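Local coordinates for protein ParB-C (Sulfolobus sp. NOB8H2, PDB 4RS7) that probably binds DNA through a histone-like fold as part of the archaeal machinery that segregates plasmid DNA, at residues N36-A39 against I40-A44; L61-K64 against E65-E68. All coordinates share one frame; numbering follows the deposited sequence.

How the contacts relate
Contacts 1 and 2 come one after the other along the chain, with centres about 22 Å apart and nearest atoms about 11 Å apart, so neither touches the other. Contact 1 lies within the long helix 24-50, its centre about 6 Å from the centre of the chain, where the second subunit packs against it. Contact 2 marks the start of helix 63-74, its centre about 21 Å from that of the chain and largely at the surface, and the short helix 52-58 comes between them in sequence. Both are local, joining residues a turn or so apart. The second subunit reaches contact 2 as well, where its Leu16 packs on Leu61.

Contact 1: N36-A39 against I40-A44; sequences NMEA and IYKQA
Glu38 and Lys42, one helical turn apart, reach across each other at a slant and close a salt bridge, OE2 of Glu38 lying 2.7 Å from NZ of Lys42. The glutamate chain runs out extended, with CG opposite its own backbone N (chi1 -174°). Lys42 is straight as far as CE and then bends at its last torsion (chi4 53°), which turns the ammonium back toward the carboxylate. Beneath the ion pair, Lys42 N donates to Glu38 O at 3.0 Å, so backbone and side chains link the same two residues.

Met37, present as selenomethionine, and Tyr41 instead lie side by side and point the same way. CG of Met37 sits in the plane of the tyrosine ring, 3.9 Å from CE1 of Tyr41, and therefore meets the ring at its edge. The Met37 carbonyl oxygen also comes to this edge, 3.2 Å from CD1 of Tyr41. This is i to i+4 packing within the long helix 24-50 of a histone-like fold, on a part of the helix that faces the second subunit: Tyr41 meets Tyr41 of that subunit, their planes at about 50°, while Met37 packs on its Val74. Ile40 adds a looser apolar neighbour, its CD1 4.4 Å from SE of Met37.

Gln43 N donates to Ala39 O at 2.9 Å, and CG of Gln43 passes 3.1 Å from that same Ala39 oxygen. OE1 of Gln43 accepts a hydrogen bond from NE2 of Gln43 of the second subunit.

Contact 2: L61-K64 against E65-E68; sequences LSEK and EREE
Glu65 folds back over the residue that precedes the helix, and its path is set at the first torsion: CG stands opposite the carbonyl carbon (chi1 -68°), which directs the chain toward Ser62. CB lies 3.6 Å from both O and OG of Ser62. CG comes closer to the hydroxyl, 3.3 Å from Ser62 OG, and CD remains beside that oxygen. At the tip, OE1 accepts a nearly straight hydrogen bond from Ser62 N (2.8 Å, 172° at the hydrogen), the donor coming from above the carboxylate plane. The same OE1 lies near CA of Leu61, whose side chain crosses that of Glu65 at about a right angle.

Ser62 returns the bond. Its OG accepts from Glu65 N at 3.1 Å and, more weakly, from Lys64 N, so one hydroxyl serves two amides of the first turn. With an alanine here the hydroxyl would be gone, and the amides of Glu65 and, more weakly, Lys64 would probably lose their shared acceptor, leaving the first turn less firmly capped. The backbone of Ser62 contributes too, its O accepting from Arg66 N at 2.9 Å.

Around this cap, CG of Arg66 packs 3.7 Å from CB of Leu61. As modelled, the guanidinium has one face over the Ser62-Glu63 backbone, though its closest approaches there are too short to be relied on. Its NE forms a salt bridge with Asp53, tying the helix start to helix 52-58. Farther round, Lys64 NZ has a long salt bridge to OE2 of Glu67, supplemented by two waters that each bridge these atoms, one bond to NZ being weak. The reciprocal bonds of Ser62 and Glu65 form a capping box, with Ser62 as the N-cap of helix 63-74.

Contact 1: N36-A39 against I40-A44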
ATOM      1  N   ASN A  36      -8.267  -8.492  -5.128  1.00 22.27           N
ATOM      2  CA  ASN A  36      -7.405  -7.829  -6.101  1.00 18.37           C
ATOM      3  C   ASN A  36      -6.484  -6.795  -5.460  1.00 23.02           C
ATOM      4  O   ASN A  36      -5.333  -6.623  -5.872  1.00 19.45           O
ATOM      5  CB  ASN A  36      -8.234  -7.172  -7.211  1.00 28.10           C
ATOM      6  CG  ASN A  36      -8.932  -8.187  -8.106  1.00 33.09           C
ATOM      7  OD1 ASN A  36      -8.647  -9.386  -8.050  1.00 36.30           O
ATOM      8  ND2 ASN A  36      -9.842  -7.706  -8.944  1.00 33.71           N
HETATM    9  N   MSE A  37      -7.002  -6.110  -4.447  1.00 16.22           N
HETATM   10  CA  MSE A  37      -6.254  -5.074  -3.744  1.00 17.39           C
HETATM   11  C   MSE A  37      -4.972  -5.626  -3.118  1.00 16.86           C
HETATM   12  O   MSE A  37      -3.949  -4.935  -3.057  1.00 18.02           O
HETATM   13  CB  MSE A  37      -7.128  -4.453  -2.658  1.00 15.28           C
HETATM   14  CG  MSE A  37      -6.720  -3.064  -2.257  1.00 31.58           C
HETATM   15 SE   MSE A  37      -7.326  -1.753  -3.556  1.00 28.37          SE
HETATM   16  CE  MSE A  37      -9.029  -1.256  -2.748  1.00 30.56           C
ATOM     17  N   GLU A  38      -5.029  -6.866  -2.644  1.00 15.76           N
ATOM     18  CA  GLU A  38      -3.860  -7.474  -2.014  1.00 17.84           C
ATOM     19  C   GLU A  38      -2.674  -7.513  -2.977  1.00 16.62           C
ATOM     20  O   GLU A  38      -1.535  -7.257  -2.583  1.00 13.54           O
ATOM     21  CB  GLU A  38      -4.177  -8.882  -1.496  1.00 20.64           C
ATOM     22  CG  GLU A  38      -3.039  -9.512  -0.697  1.00 17.60           C
ATOM     23  CD  GLU A  38      -3.413 -10.855  -0.074  1.00 25.26           C
ATOM     24  OE1 GLU A  38      -4.472 -11.413  -0.421  1.00 27.42           O
ATOM     25  OE2 GLU A  38      -2.645 -11.353   0.771  1.00 26.49           O
ATOM     26  N   ALA A  39      -2.947  -7.822  -4.240  1.00 15.98           N
ATOM     27  CA  ALA A  39      -1.890  -7.937  -5.241  1.00 16.19           C
ATOM     28  C   ALA A  39      -1.115  -6.629  -5.417  1.00 14.00           C
ATOM     29  O   ALA A  39       0.080  -6.639  -5.701  1.00  9.10           O
ATOM     30  CB  ALA A  39      -2.458  -8.412  -6.570  1.00 19.75           C
ATOM     31  N   ILE A  40      -1.793  -5.501  -5.235  1.00 13.27           N
ATOM     32  CA  ILE A  40      -1.131  -4.210  -5.369  1.00 14.23           C
ATOM     33  C   ILE A  40      -0.068  -4.037  -4.284  1.00 14.71           C
ATOM     34  O   ILE A  40       1.058  -3.626  -4.559  1.00 10.00           O
ATOM     35  CB  ILE A  40      -2.146  -3.041  -5.348  1.00 11.84           C
ATOM     36  CG1 ILE A  40      -3.106  -3.164  -6.533  1.00 17.58           C
ATOM     37  CG2 ILE A  40      -1.431  -1.702  -5.394  1.00 12.74           C
ATOM     38  CD1 ILE A  40      -4.201  -2.127  -6.559  1.00 21.10           C
ATOM     39  N   TYR A  41      -0.420  -4.373  -3.051  1.00 10.64           N
ATOM     40  CA  TYR A  41       0.523  -4.235  -1.950  1.00 15.29           C
ATOM     41  C   TYR A  41       1.644  -5.276  -2.022  1.00 13.92           C
ATOM     42  O   TYR A  41       2.769  -5.021  -1.581  1.00 12.53           O
ATOM     43  CB  TYR A  41      -0.223  -4.236  -0.611  1.00 10.58           C
ATOM     44  CG  TYR A  41      -1.101  -3.013  -0.493  1.00 12.91           C
ATOM     45  CD1 TYR A  41      -2.399  -3.019  -0.989  1.00 17.44           C
ATOM     46  CD2 TYR A  41      -0.617  -1.835   0.062  1.00 13.70           C
ATOM     47  CE1 TYR A  41      -3.203  -1.894  -0.909  1.00 15.64           C
ATOM     48  CE2 TYR A  41      -1.417  -0.697   0.146  1.00 11.24           C
ATOM     49  CZ  TYR A  41      -2.709  -0.739  -0.342  1.00 15.61           C
ATOM     50  OH  TYR A  41      -3.517   0.374  -0.269  1.00 14.32           O
ATOM     51  N   LYS A  42       1.340  -6.432  -2.607  1.00 12.54           N
ATOM     52  CA  LYS A  42       2.362  -7.441  -2.881  1.00 13.99           C
ATOM     53  C   LYS A  42       3.364  -6.944  -3.920  1.00 11.13           C
ATOM     54  O   LYS A  42       4.563  -7.168  -3.785  1.00 12.29           O
ATOM     55  CB  LYS A  42       1.729  -8.746  -3.373  1.00 11.01           C
ATOM     56  CG  LYS A  42       1.187  -9.639  -2.270  1.00 13.89           C
ATOM     57  CD  LYS A  42       0.734 -10.982  -2.844  1.00 19.96           C
ATOM     58  CE  LYS A  42       0.472 -11.987  -1.745  1.00 32.19           C
ATOM     59  NZ  LYS A  42      -0.456 -11.423  -0.735  1.00 41.06           N
ATOM     60  N   GLN A  43       2.861  -6.282  -4.961  1.00 11.99           N
ATOM     61  CA  GLN A  43       3.714  -5.764  -6.037  1.00 12.95           C
ATOM     62  C   GLN A  43       4.770  -4.805  -5.506  1.00 14.84           C
ATOM     63  O   GLN A  43       5.917  -4.802  -5.959  1.00 11.88           O
ATOM     64  CB  GLN A  43       2.868  -5.076  -7.113  1.00 13.99           C
ATOM     65  CG  GLN A  43       2.078  -6.053  -7.969  1.00 21.11           C
ATOM     66  CD  GLN A  43       0.865  -5.425  -8.633  1.00 20.73           C
ATOM     67  OE1 GLN A  43       0.769  -4.202  -8.767  1.00 21.65           O
ATOM     68  NE2 GLN A  43      -0.074  -6.267  -9.050  1.00 18.88           N
ATOM     69  N   ALA A  44       4.369  -3.987  -4.540  1.00  9.95           N
ATOM     70  CA  ALA A  44       5.283  -3.071  -3.877  1.00 11.30           C
ATOM     71  C   ALA A  44       6.351  -3.831  -3.094  1.00 11.12           C
ATOM     72  O   ALA A  44       7.529  -3.481  -3.144  1.00 14.16           O
ATOM     73  CB  ALA A  44       4.512  -2.129  -2.963  1.00 14.40           C
TER

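Contact 2: L61-K64 against E65-E68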
ATOM      1  N   LEU A  61      23.232  -4.662   6.335  1.00 34.04           N
ATOM      2  CA  LEU A  61      22.097  -4.387   7.210  1.00 28.56           C
ATOM      3  C   LEU A  61      21.348  -5.657   7.582  1.00 31.08           C
ATOM      4  O   LEU A  61      21.270  -6.596   6.791  1.00 36.30           O
ATOM      5  CB  LEU A  61      21.144  -3.370   6.577  1.00 30.71           C
ATOM      6  CG  LEU A  61      21.478  -1.902   6.853  1.00 27.40           C
ATOM      7  CD1 LEU A  61      22.832  -1.530   6.278  1.00 29.22           C
ATOM      8  CD2 LEU A  61      20.394  -0.993   6.293  1.00 26.73           C
ATOM      9  N   SER A  62      20.806  -5.690   8.794  1.00 28.51           N
ATOM     10  CA  SER A  62      20.037  -6.839   9.243  1.00 32.61           C
ATOM     11  C   SER A  62      18.628  -6.784   8.666  1.00 33.40           C
ATOM     12  O   SER A  62      18.183  -5.744   8.184  1.00 28.14           O
ATOM     13  CB  SER A  62      19.967  -6.886  10.769  1.00 32.61           C
ATOM     14  OG  SER A  62      18.967  -6.014  11.264  1.00 29.40           O
ATOM     15  N   GLU A  63      17.931  -7.911   8.722  1.00 27.86           N
ATOM     16  CA  GLU A  63      16.552  -7.987   8.265  1.00 33.65           C
ATOM     17  C   GLU A  63      15.669  -6.945   8.949  1.00 30.27           C
ATOM     18  O   GLU A  63      14.786  -6.361   8.322  1.00 22.73           O
ATOM     19  CB  GLU A  63      16.004  -9.395   8.503  1.00 37.22           C
ATOM     20  CG  GLU A  63      14.617  -9.633   7.942  1.00 40.57           C
ATOM     21  CD  GLU A  63      14.147 -11.056   8.171  1.00 51.86           C
ATOM     22  OE1 GLU A  63      14.857 -11.804   8.876  1.00 50.54           O
ATOM     23  OE2 GLU A  63      13.073 -11.427   7.647  1.00 54.08           O
ATOM     24  N   LYS A  64      15.906  -6.712  10.234  1.00 23.17           N
ATOM     25  CA  LYS A  64      15.113  -5.742  10.980  1.00 30.24           C
ATOM     26  C   LYS A  64      15.438  -4.319  10.548  1.00 21.69           C
ATOM     27  O   LYS A  64      14.549  -3.485  10.412  1.00 21.52           O
ATOM     28  CB  LYS A  64      15.327  -5.905  12.487  1.00 25.68           C
ATOM     29  CG  LYS A  64      14.570  -4.891  13.335  1.00 31.27           C
ATOM     30  CD  LYS A  64      13.087  -4.873  12.989  1.00 38.58           C
ATOM     31  CE  LYS A  64      12.330  -3.885  13.870  1.00 39.66           C
ATOM     32  NZ  LYS A  64      10.861  -3.962  13.642  1.00 47.27           N
ATOM     33  N   GLU A  65      16.722  -4.054  10.336  1.00 21.39           N
ATOM     34  CA  GLU A  65      17.180  -2.739   9.904  1.00 23.05           C
ATOM     35  C   GLU A  65      16.667  -2.406   8.504  1.00 22.79           C
ATOM     36  O   GLU A  65      16.288  -1.272   8.227  1.00 16.93           O
ATOM     37  CB  GLU A  65      18.708  -2.666   9.941  1.00 26.50           C
ATOM     38  CG  GLU A  65      19.279  -2.724  11.355  1.00 28.89           C
ATOM     39  CD  GLU A  65      20.756  -3.070  11.384  1.00 37.20           C
ATOM     40  OE1 GLU A  65      21.310  -3.448  10.327  1.00 28.40           O
ATOM     41  OE2 GLU A  65      21.363  -2.968  12.471  1.00 39.60           O
ATOM     42  N   ARG A  66      16.652  -3.397   7.622  1.00 18.53           N
ATOM     43  CA  ARG A  66      16.165  -3.177   6.265  1.00 21.22           C
ATOM     44  C   ARG A  66      14.666  -2.933   6.254  1.00 18.30           C
ATOM     45  O   ARG A  66      14.177  -2.091   5.504  1.00 16.27           O
ATOM     46  CB  ARG A  66      16.509  -4.358   5.366  1.00 20.85           C
ATOM     47  CG  ARG A  66      17.971  -4.416   4.969  1.00 22.62           C
ATOM     48  CD  ARG A  66      18.255  -5.672   4.149  1.00 24.81           C
ATOM     49  NE  ARG A  66      17.623  -6.858   4.720  1.00 33.14           N
ATOM     50  CZ  ARG A  66      18.285  -7.813   5.364  1.00 37.32           C
ATOM     51  NH1 ARG A  66      19.594  -7.717   5.507  1.00 38.65           N
ATOM     52  NH2 ARG A  66      17.646  -8.864   5.854  1.00 46.74           N
ATOM     53  N   GLU A  67      13.944  -3.672   7.091  1.00 14.76           N
ATOM     54  CA  GLU A  67      12.499  -3.524   7.201  1.00 18.04           C
ATOM     55  C   GLU A  67      12.126  -2.132   7.700  1.00 16.39           C
ATOM     56  O   GLU A  67      11.140  -1.550   7.256  1.00 15.22           O
ATOM     57  CB  GLU A  67      11.920  -4.601   8.126  1.00 22.01           C
ATOM     58  CG  GLU A  67      10.502  -4.331   8.589  1.00 23.17           C
ATOM     59  CD  GLU A  67       9.924  -5.476   9.410  1.00 36.42           C
ATOM     60  OE1 GLU A  67      10.134  -6.651   9.037  1.00 31.37           O
ATOM     61  OE2 GLU A  67       9.265  -5.199  10.432  1.00 30.31           O
ATOM     62  N   GLU A  68      12.917  -1.603   8.630  1.00 18.86           N
ATOM     63  CA  GLU A  68      12.693  -0.259   9.144  1.00 17.96           C
ATOM     64  C   GLU A  68      12.808   0.768   8.025  1.00 16.71           C
ATOM     65  O   GLU A  68      12.038   1.725   7.959  1.00 13.44           O
ATOM     66  CB  GLU A  68      13.693   0.060  10.259  1.00 25.91           C
ATOM     67  CG  GLU A  68      13.451  -0.739  11.527  1.00 25.60           C
ATOM     68  CD  GLU A  68      14.526  -0.538  12.578  1.00 37.35           C
ATOM     69  OE1 GLU A  68      15.553   0.111  12.280  1.00 47.34           O
ATOM     70  OE2 GLU A  68      14.338  -1.032  13.711  1.00 46.22           O
TER
HETATM   71  O   HOH W   1      10.062  -2.348  11.257  1.00 33.49           O
HETATM   72  O   HOH W   2       9.269  -6.703  12.518  1.00 38.50           O